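Local coordinates for uracil-DNA glycosylase (Nitratifractor salsuginis, PDB 5X3G), which belongs to the uracil-DNA glycosylase family of DNA repair proteins and is built as an alpha/beta domain around a four-stranded parallel sheet, at residues R9-L14 with I30-L35; E160-L165 with M249-K254; V226-P231 with W243-P248. One frame throughout, in Å; residues are numbered along the deposited sequence.

Interaction 1. Residues R9-L14 with I30-L35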
loop_
_atom_site.group_PDB
_atom_site.type_symbol
_atom_site.label_atom_id
_atom_site.label_comp_id
_atom_site.label_asym_id
_atom_site.label_seq_id
_atom_site.Cartn_x
_atom_site.Cartn_y
_atom_site.Cartn_z
ATOM N N ARG A 9 6.708 1.976 28.982
ATOM C CA ARG A 9 6.392 1.979 27.562
ATOM C C ARG A 9 6.775 3.319 26.945
ATOM O O ARG A 9 6.646 4.361 27.598
ATOM C CB ARG A 9 4.900 1.718 27.317
ATOM C CG ARG A 9 4.288 0.634 28.196
ATOM C CD ARG A 9 5.041 -0.687 28.106
ATOM N NE ARG A 9 4.712 -1.437 26.900
ATOM C CZ ARG A 9 5.528 -1.567 25.861
ATOM N NH1 ARG A 9 6.724 -0.997 25.883
ATOM N NH2 ARG A 9 5.153 -2.269 24.799
ATOM N N PRO A 10 7.262 3.330 25.667
ATOM C CA PRO A 10 7.732 4.578 25.038
ATOM C C PRO A 10 6.599 5.377 24.399
ATOM O O PRO A 10 6.631 5.713 23.213
ATOM C CB PRO A 10 8.738 4.057 24.006
ATOM C CG PRO A 10 8.161 2.746 23.584
ATOM C CD PRO A 10 7.492 2.157 24.803
ATOM N N ILE A 11 5.585 5.699 25.206
ATOM C CA ILE A 11 4.387 6.358 24.687
ATOM C C ILE A 11 4.732 7.722 24.095
ATOM O O ILE A 11 4.299 8.067 22.988
ATOM C CB ILE A 11 3.322 6.475 25.792
ATOM C CG1 ILE A 11 2.906 5.084 26.282
ATOM C CG2 ILE A 11 2.126 7.271 25.296
ATOM C CD1 ILE A 11 1.589 5.060 27.030
ATOM N N HIS A 12 5.514 8.519 24.830
ATOM C CA HIS A 12 5.918 9.832 24.334
ATOM C C HIS A 12 6.673 9.710 23.015
ATOM O O HIS A 12 6.435 10.484 22.076
ATOM C CB HIS A 12 6.773 10.537 25.390
ATOM C CG HIS A 12 6.931 12.010 25.166
ATOM N ND1 HIS A 12 8.055 12.561 24.590
ATOM C CD2 HIS A 12 6.111 13.049 25.455
ATOM C CE1 HIS A 12 7.919 13.874 24.528
ATOM N NE2 HIS A 12 6.747 14.196 25.046
ATOM N N GLN A 13 7.569 8.725 22.919
ATOM C CA GLN A 13 8.316 8.514 21.684
ATOM C C GLN A 13 7.408 8.094 20.536
ATOM O O GLN A 13 7.669 8.456 19.386
ATOM C CB GLN A 13 9.402 7.460 21.896
ATOM C CG GLN A 13 10.395 7.790 22.994
ATOM C CD GLN A 13 11.548 6.809 23.037
ATOM O OE1 GLN A 13 12.051 6.382 21.996
ATOM N NE2 GLN A 13 11.968 6.438 24.240
ATOM N N LEU A 14 6.355 7.323 20.818
ATOM C CA LEU A 14 5.468 6.875 19.747
ATOM C C LEU A 14 4.584 8.012 19.253
ATOM O O LEU A 14 4.332 8.130 18.047
ATOM C CB LEU A 14 4.619 5.695 20.215
ATOM C CG LEU A 14 5.383 4.418 20.564
ATOM C CD1 LEU A 14 4.425 3.301 20.966
ATOM C CD2 LEU A 14 6.273 3.993 19.409
ATOM N N ILE A 30 -6.196 3.709 17.697
ATOM C CA ILE A 30 -5.971 2.475 16.950
ATOM C C ILE A 30 -4.484 2.166 16.824
ATOM O O ILE A 30 -4.072 1.008 16.935
ATOM C CB ILE A 30 -6.641 2.573 15.564
ATOM C CG1 ILE A 30 -8.139 2.858 15.699
ATOM C CG2 ILE A 30 -6.426 1.296 14.767
ATOM C CD1 ILE A 30 -8.848 3.007 14.369
ATOM N N LEU A 31 -3.665 3.193 16.614
ATOM C CA LEU A 31 -2.276 3.018 16.206
ATOM C C LEU A 31 -1.326 2.859 17.387
ATOM O O LEU A 31 -0.380 2.066 17.314
ATOM C CB LEU A 31 -1.851 4.207 15.338
ATOM C CG LEU A 31 -0.765 4.049 14.280
ATOM C CD1 LEU A 31 -0.977 2.779 13.472
ATOM C CD2 LEU A 31 -0.780 5.270 13.368
ATOM N N LEU A 32 -1.549 3.599 18.475
ATOM C CA LEU A 32 -0.691 3.449 19.649
ATOM C C LEU A 32 -0.790 2.058 20.265
ATOM O O LEU A 32 0.264 1.462 20.547
ATOM C CB LEU A 32 -1.006 4.549 20.670
ATOM C CG LEU A 32 0.037 5.658 20.812
ATOM C CD1 LEU A 32 0.378 6.247 19.453
ATOM C CD2 LEU A 32 -0.457 6.740 21.757
ATOM N N PRO A 33 -1.979 1.485 20.504
ATOM C CA PRO A 33 -2.017 0.079 20.949
ATOM C C PRO A 33 -1.286 -0.864 20.011
ATOM O O PRO A 33 -0.437 -1.647 20.459
ATOM C CB PRO A 33 -3.520 -0.218 21.013
ATOM C CG PRO A 33 -4.135 1.088 21.307
ATOM C CD PRO A 33 -3.325 2.092 20.538
ATOM N N ALA A 34 -1.588 -0.797 18.711
ATOM C CA ALA A 34 -0.925 -1.655 17.735
ATOM C C ALA A 34 0.591 -1.572 17.864
ATOM O O ALA A 34 1.268 -2.588 18.069
ATOM C CB ALA A 34 -1.373 -1.272 16.323
ATOM N N LEU A 35 1.137 -0.355 17.781
ATOM C CA LEU A 35 2.579 -0.172 17.899
ATOM C C LEU A 35 3.112 -0.681 19.231
ATOM O O LEU A 35 4.254 -1.153 19.299
ATOM C CB LEU A 35 2.939 1.301 17.718
ATOM C CG LEU A 35 2.843 1.828 16.290
ATOM C CD1 LEU A 35 2.995 3.344 16.257
ATOM C CD2 LEU A 35 3.897 1.150 15.423
#
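Segments 9-14 and 30-35, on successive helices, come nearest, CA to CA, at Leu14 and Leu32, 7.0 Å apart. No hydrogen bond crosses between the segments; the contact is made by side-chain carbons. Leu14 takes part in two of the three side-chain contacts. Its CG lies beside its own backbone N (chi1 -64°), and its CD1 runs alongside Leu35, reaching Leu35 CB at 4.1 Å. The two side chains run antiparallel, flank to flank. Leu32, one turn before Leu35, also meets Leu14, its CD1 lying 4.3 Å from Leu14 CB. The exposed Ile11, one turn before Leu14, touches more loosely, with CG2 4.4 Å from Leu32 CD2.

Pro10 stands at the N-cap position of the first helix and is the centre of an inverse gamma turn. The second helix is kinked at Pro33, whose N has no hydrogen to give. Arg9 forms a salt bridge with Asp40, and Leu43 of helix 40-48 also packs on Leu14. Leu18, further along the first helix, touches Leu32 and Leu35. The arrangement is plain apolar helix-helix packing between consecutive helices in the N-terminal part of the domain.

Interaction 2. Residues E160-L165 with M249-K254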
loop_
_atom_site.group_PDB
_atom_site.type_symbol
_atom_site.label_atom_id
_atom_site.label_comp_id
_atom_site.label_asym_id
_atom_site.label_seq_id
_atom_site.Cartn_x
_atom_site.Cartn_y
_atom_site.Cartn_z
ATOM N N GLU A 160 -5.850 7.062 -1.876
ATOM C CA GLU A 160 -6.331 7.589 -0.603
ATOM C C GLU A 160 -7.692 8.267 -0.741
ATOM O O GLU A 160 -8.517 8.181 0.176
ATOM C CB GLU A 160 -5.295 8.542 -0.012
ATOM C CG GLU A 160 -4.020 7.823 0.407
ATOM C CD GLU A 160 -2.966 8.749 0.968
ATOM O OE1 GLU A 160 -2.765 9.838 0.391
ATOM O OE2 GLU A 160 -2.334 8.383 1.984
ATOM N N ARG A 161 -7.951 8.929 -1.874
ATOM C CA ARG A 161 -9.274 9.500 -2.113
ATOM C C ARG A 161 -10.351 8.429 -2.088
ATOM O O ARG A 161 -11.474 8.686 -1.637
ATOM C CB ARG A 161 -9.311 10.236 -3.454
ATOM C CG ARG A 161 -8.625 11.590 -3.476
ATOM C CD ARG A 161 -8.903 12.287 -4.798
ATOM N NE ARG A 161 -8.481 13.683 -4.809
ATOM C CZ ARG A 161 -7.268 14.093 -5.161
ATOM N NH1 ARG A 161 -6.352 13.208 -5.526
ATOM N NH2 ARG A 161 -6.972 15.386 -5.149
ATOM N N SER A 162 -10.030 7.231 -2.568
ATOM C CA SER A 162 -10.952 6.108 -2.556
ATOM C C SER A 162 -10.960 5.369 -1.225
ATOM O O SER A 162 -11.608 4.323 -1.118
ATOM C CB SER A 162 -10.609 5.144 -3.694
ATOM O OG SER A 162 -10.776 5.781 -4.953
ATOM N N GLY A 163 -10.267 5.887 -0.214
ATOM C CA GLY A 163 -10.325 5.304 1.114
ATOM C C GLY A 163 -9.486 4.063 1.296
ATOM O O GLY A 163 -9.816 3.211 2.128
ATOM N N VAL A 164 -8.397 3.934 0.547
ATOM C CA VAL A 164 -7.565 2.739 0.575
ATOM C C VAL A 164 -6.363 3.003 1.466
ATOM O O VAL A 164 -5.551 3.893 1.185
ATOM C CB VAL A 164 -7.131 2.324 -0.838
ATOM C CG1 VAL A 164 -6.152 1.153 -0.782
ATOM C CG2 VAL A 164 -8.356 1.964 -1.664
ATOM N N LEU A 165 -6.262 2.239 2.548
ATOM C CA LEU A 165 -5.078 2.224 3.397
ATOM C C LEU A 165 -4.083 1.229 2.815
ATOM O O LEU A 165 -4.352 0.022 2.785
ATOM C CB LEU A 165 -5.443 1.842 4.834
ATOM C CG LEU A 165 -4.308 1.799 5.862
ATOM C CD1 LEU A 165 -3.761 3.188 6.135
ATOM C CD2 LEU A 165 -4.787 1.143 7.145
HETATM N N MSE A 249 -13.073 3.143 -8.762
HETATM C CA MSE A 249 -12.142 4.062 -8.134
HETATM C C MSE A 249 -11.565 5.055 -9.128
HETATM O O MSE A 249 -11.146 6.148 -8.742
HETATM C CB MSE A 249 -11.023 3.284 -7.459
HETATM C CG MSE A 249 -11.503 2.297 -6.425
HETATM SE SE MSE A 249 -9.974 1.656 -5.396
HETATM C CE MSE A 249 -10.700 -0.014 -4.707
ATOM N N ASP A 250 -11.573 4.658 -10.399
ATOM C CA ASP A 250 -10.952 5.395 -11.502
ATOM C C ASP A 250 -9.648 6.048 -11.049
ATOM O O ASP A 250 -9.481 7.268 -11.072
ATOM C CB ASP A 250 -11.909 6.430 -12.092
ATOM C CG ASP A 250 -11.546 6.809 -13.520
ATOM O OD1 ASP A 250 -10.473 6.385 -14.002
ATOM O OD2 ASP A 250 -12.334 7.535 -14.162
ATOM N N LEU A 251 -8.716 5.188 -10.630
ATOM C CA LEU A 251 -7.494 5.637 -9.973
ATOM C C LEU A 251 -6.584 6.447 -10.886
ATOM O O LEU A 251 -5.718 7.173 -10.385
ATOM C CB LEU A 251 -6.739 4.429 -9.423
ATOM C CG LEU A 251 -7.480 3.687 -8.306
ATOM C CD1 LEU A 251 -6.912 2.293 -8.104
ATOM C CD2 LEU A 251 -7.417 4.488 -7.011
ATOM N N LEU A 252 -6.752 6.349 -12.202
ATOM C CA LEU A 252 -5.909 7.083 -13.134
ATOM C C LEU A 252 -6.514 8.410 -13.570
ATOM O O LEU A 252 -5.878 9.140 -14.332
ATOM C CB LEU A 252 -5.601 6.221 -14.363
ATOM C CG LEU A 252 -4.835 4.923 -14.091
ATOM C CD1 LEU A 252 -4.512 4.221 -15.382
ATOM C CD2 LEU A 252 -3.562 5.186 -13.301
ATOM N N LEU A 253 -7.712 8.745 -13.102
ATOM C CA LEU A 253 -8.316 10.031 -13.425
ATOM C C LEU A 253 -7.684 11.126 -12.575
ATOM O O LEU A 253 -7.614 11.007 -11.347
ATOM C CB LEU A 253 -9.827 9.984 -13.193
ATOM C CG LEU A 253 -10.605 11.282 -13.407
ATOM C CD1 LEU A 253 -10.728 11.608 -14.888
ATOM C CD2 LEU A 253 -11.977 11.206 -12.745
ATOM N N LYS A 254 -7.219 12.187 -13.229
ATOM C CA LYS A 254 -6.623 13.310 -12.521
ATOM C C LYS A 254 -7.705 14.123 -11.823
ATOM O O LYS A 254 -8.656 14.584 -12.462
ATOM C CB LYS A 254 -5.837 14.194 -13.488
HETATM O O HOH W 1 -9.791 7.510 -6.620
#
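Ser162 sits against the side chain of Met249, which is a selenomethionine in this structure. The hydroxyl OG lies 3.5 Å from Met249 CB, and the serine CB lies 3.9 Å from Met249 SE. Val164 adds a second touch: its CG2 reaches Met249 SE at 4.1 Å, and the two side chains lie roughly perpendicular. Beyond CG the Met249 chain is extended (chi2 -168°), which carries SE out to this valine. Leu251 comes close to the serine with its CD2, 4.1 Å from Ser162 OG.

No direct hydrogen bond joins the segments. A water does so instead. It is 2.6 Å from Ser162 OG and donates to Met249 O at 2.9 Å. Met249 O also accepts from Arg255, so two donors grip this carbonyl, while Ser162 OG has a further, weak bond with Asn158 O.

Further out, turns and bonds shape the two segments. Helix 152-161 ends in a Schellman motif with Gly163 at positive phi: Val164 N bonds Phe159 O, and Gly163 N bonds Glu160 O at 2.9 Å. Asp250 to Leu253 form a type I turn. Leu251 O accepts from Asn158 ND2, and Val164 also packs on Tyr73 and Leu75 of the neighbouring strand. The contact thus joins the C-terminal tail to a helix-to-strand junction, a Schellman ending that leads straight into edge strand 164-168 of the parallel sheet of an alpha/beta fold.

Interaction 3. Residues V226-P231 with W243-P248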
loop_
_atom_site.group_PDB
_atom_site.type_symbol
_atom_site.label_atom_id
_atom_site.label_comp_id
_atom_site.label_asym_id
_atom_site.label_seq_id
_atom_site.Cartn_x
_atom_site.Cartn_y
_atom_site.Cartn_z
ATOM N N VAL A 226 -11.801 -9.446 -0.135
ATOM C CA VAL A 226 -11.815 -9.629 -1.583
ATOM C C VAL A 226 -10.434 -10.143 -1.971
ATOM O O VAL A 226 -9.434 -9.435 -1.795
ATOM C CB VAL A 226 -12.149 -8.332 -2.335
ATOM C CG1 VAL A 226 -12.171 -8.575 -3.838
ATOM C CG2 VAL A 226 -13.479 -7.777 -1.865
ATOM N N ALA A 227 -10.375 -11.369 -2.483
ATOM C CA ALA A 227 -9.118 -12.013 -2.843
ATOM C C ALA A 227 -8.940 -11.978 -4.355
ATOM O O ALA A 227 -9.851 -12.355 -5.101
ATOM C CB ALA A 227 -9.077 -13.454 -2.332
ATOM N N LEU A 228 -7.766 -11.533 -4.802
ATOM C CA LEU A 228 -7.493 -11.343 -6.218
ATOM C C LEU A 228 -6.183 -12.005 -6.612
ATOM O O LEU A 228 -5.296 -12.239 -5.787
ATOM C CB LEU A 228 -7.408 -9.858 -6.594
ATOM C CG LEU A 228 -8.658 -8.987 -6.539
ATOM C CD1 LEU A 228 -8.281 -7.618 -6.023
ATOM C CD2 LEU A 228 -9.290 -8.882 -7.909
ATOM N N GLU A 229 -6.079 -12.294 -7.906
ATOM C CA GLU A 229 -4.797 -12.606 -8.517
ATOM C C GLU A 229 -3.821 -11.455 -8.295
ATOM O O GLU A 229 -4.201 -10.281 -8.344
ATOM C CB GLU A 229 -5.001 -12.864 -10.011
ATOM C CG GLU A 229 -3.744 -12.973 -10.841
ATOM C CD GLU A 229 -4.057 -13.189 -12.309
ATOM O OE1 GLU A 229 -5.145 -12.764 -12.754
ATOM O OE2 GLU A 229 -3.218 -13.785 -13.014
ATOM N N HIS A 230 -2.561 -11.792 -8.033
ATOM C CA HIS A 230 -1.569 -10.755 -7.787
ATOM C C HIS A 230 -1.251 -10.017 -9.086
ATOM O O HIS A 230 -1.089 -10.647 -10.137
ATOM C CB HIS A 230 -0.293 -11.355 -7.195
ATOM C CG HIS A 230 0.621 -10.341 -6.584
ATOM N ND1 HIS A 230 1.441 -9.526 -7.337
ATOM C CD2 HIS A 230 0.836 -9.997 -5.292
ATOM C CE1 HIS A 230 2.125 -8.730 -6.534
ATOM N NE2 HIS A 230 1.776 -8.996 -5.288
ATOM N N PRO A 231 -1.154 -8.683 -9.050
ATOM C CA PRO A 231 -0.913 -7.923 -10.290
ATOM C C PRO A 231 0.430 -8.207 -10.942
ATOM O O PRO A 231 0.647 -7.768 -12.080
ATOM C CB PRO A 231 -1.012 -6.460 -9.833
ATOM C CG PRO A 231 -0.725 -6.504 -8.358
ATOM C CD PRO A 231 -1.301 -7.802 -7.879
ATOM N N TRP A 243 -11.280 -5.500 -12.565
ATOM C CA TRP A 243 -12.049 -4.433 -13.202
ATOM C C TRP A 243 -13.200 -3.981 -12.318
ATOM O O TRP A 243 -13.481 -2.781 -12.215
ATOM C CB TRP A 243 -12.616 -4.888 -14.545
ATOM C CG TRP A 243 -11.645 -5.372 -15.564
ATOM C CD1 TRP A 243 -10.282 -5.384 -15.486
ATOM C CD2 TRP A 243 -11.981 -5.919 -16.840
ATOM N NE1 TRP A 243 -9.750 -5.914 -16.642
ATOM C CE2 TRP A 243 -10.776 -6.248 -17.488
ATOM C CE3 TRP A 243 -13.190 -6.161 -17.497
ATOM C CZ2 TRP A 243 -10.745 -6.809 -18.763
ATOM C CZ3 TRP A 243 -13.159 -6.717 -18.759
ATOM C CH2 TRP A 243 -11.947 -7.035 -19.380
ATOM N N GLU A 244 -13.898 -4.930 -11.692
ATOM C CA GLU A 244 -15.052 -4.553 -10.889
ATOM C C GLU A 244 -14.647 -3.950 -9.550
ATOM O O GLU A 244 -15.342 -3.061 -9.044
ATOM C CB GLU A 244 -15.971 -5.756 -10.675
ATOM C CG GLU A 244 -17.244 -5.403 -9.921
ATOM C CD GLU A 244 -18.267 -6.518 -9.924
ATOM O OE1 GLU A 244 -18.005 -7.568 -10.545
ATOM O OE2 GLU A 244 -19.338 -6.342 -9.302
ATOM N N LEU A 245 -13.534 -4.397 -8.965
ATOM C CA LEU A 245 -13.119 -3.804 -7.696
ATOM C C LEU A 245 -12.551 -2.399 -7.891
ATOM O O LEU A 245 -12.971 -1.453 -7.217
ATOM C CB LEU A 245 -12.096 -4.700 -6.997
ATOM C CG LEU A 245 -11.470 -4.090 -5.740
ATOM C CD1 LEU A 245 -12.541 -3.729 -4.725
ATOM C CD2 LEU A 245 -10.465 -5.045 -5.126
ATOM N N PHE A 246 -11.605 -2.242 -8.815
ATOM C CA PHE A 246 -10.877 -0.987 -8.956
ATOM C C PHE A 246 -11.507 -0.027 -9.953
ATOM O O PHE A 246 -11.216 1.171 -9.901
ATOM C CB PHE A 246 -9.431 -1.265 -9.370
ATOM C CG PHE A 246 -8.650 -2.015 -8.338
ATOM C CD1 PHE A 246 -8.288 -1.407 -7.146
ATOM C CD2 PHE A 246 -8.286 -3.331 -8.551
ATOM C CE1 PHE A 246 -7.574 -2.100 -6.190
ATOM C CE2 PHE A 246 -7.569 -4.025 -7.599
ATOM C CZ PHE A 246 -7.216 -3.413 -6.417
ATOM N N GLY A 247 -12.340 -0.527 -10.860
ATOM C CA GLY A 247 -13.026 0.298 -11.829
ATOM C C GLY A 247 -13.704 1.520 -11.238
ATOM O O GLY A 247 -13.463 2.649 -11.671
ATOM N N PRO A 248 -14.568 1.322 -10.233
ATOM C CA PRO A 248 -15.257 2.474 -9.625
ATOM C C PRO A 248 -14.330 3.492 -8.994
ATOM O O PRO A 248 -14.765 4.616 -8.717
ATOM C CB PRO A 248 -16.161 1.821 -8.571
ATOM C CG PRO A 248 -16.397 0.452 -9.090
ATOM C CD PRO A 248 -15.104 0.046 -9.728
#
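Leu228 and Leu245 make the tight part of this contact. Leu228 CD1 presses on Leu245 CD2 at 3.5 Å, closer than usual for two methyl carbons. The same Leu228 CD1 lies 4.0 Å from Phe246 CE2 and meets that ring at a slant. Leu245 CD2 in turn rests above one face of the Phe246 ring, near its rim, so the three side chains form one compact group. The CG of Leu245 is anti to the backbone N (chi1 173°), which turns the branch toward strand 225-228, where CD2 does the touching. Leu228 also packs on Ile205 and Phe207 of strand 203-207, and the Phe246 ring stacks edge-to-face with Phe119.

The other end is looser. Val226 and Leu245 are both partly exposed. They reach for each other tip to tip, with Val226 CG1 4.1 Å from Leu245 CD2. Ala227 points away from the helix on the exposed side of the strand.

Beyond the strand's end at Leu228 the chain continues through Glu229 to His230 and Pro231, a His-Pro pair that in related glycosylases lies near the active site. The contact itself has no hydrogen bond between the segments. Between 226-231 and 243-248 its chemistry is apolar packing, while Lys241, earlier in the helix, touches Val226 and Leu228 and adds a hydrogen bond from its NZ to Ala227 O of the strand.

Interactions 2 and 3 are neighbours, with centres 13 Å apart, and they touch where Leu251 CD1 lies 4.1 Å from Phe246 CD1. Phe119 of helix 114-126 contacts both of these residues. Segments 243-248 and 249-254 are consecutive, so the end of one helix and the tail after it serve two contacts. These involve the two outermost strands of the same parallel sheet, 164-168 and 225-228. Interaction 1 stands apart. Its centre is about 29 Å from that of interaction 2 and about 33 Å from that of interaction 3, which lies on the opposite side of the chain's centre. It joins N-terminal helices, not the sheet.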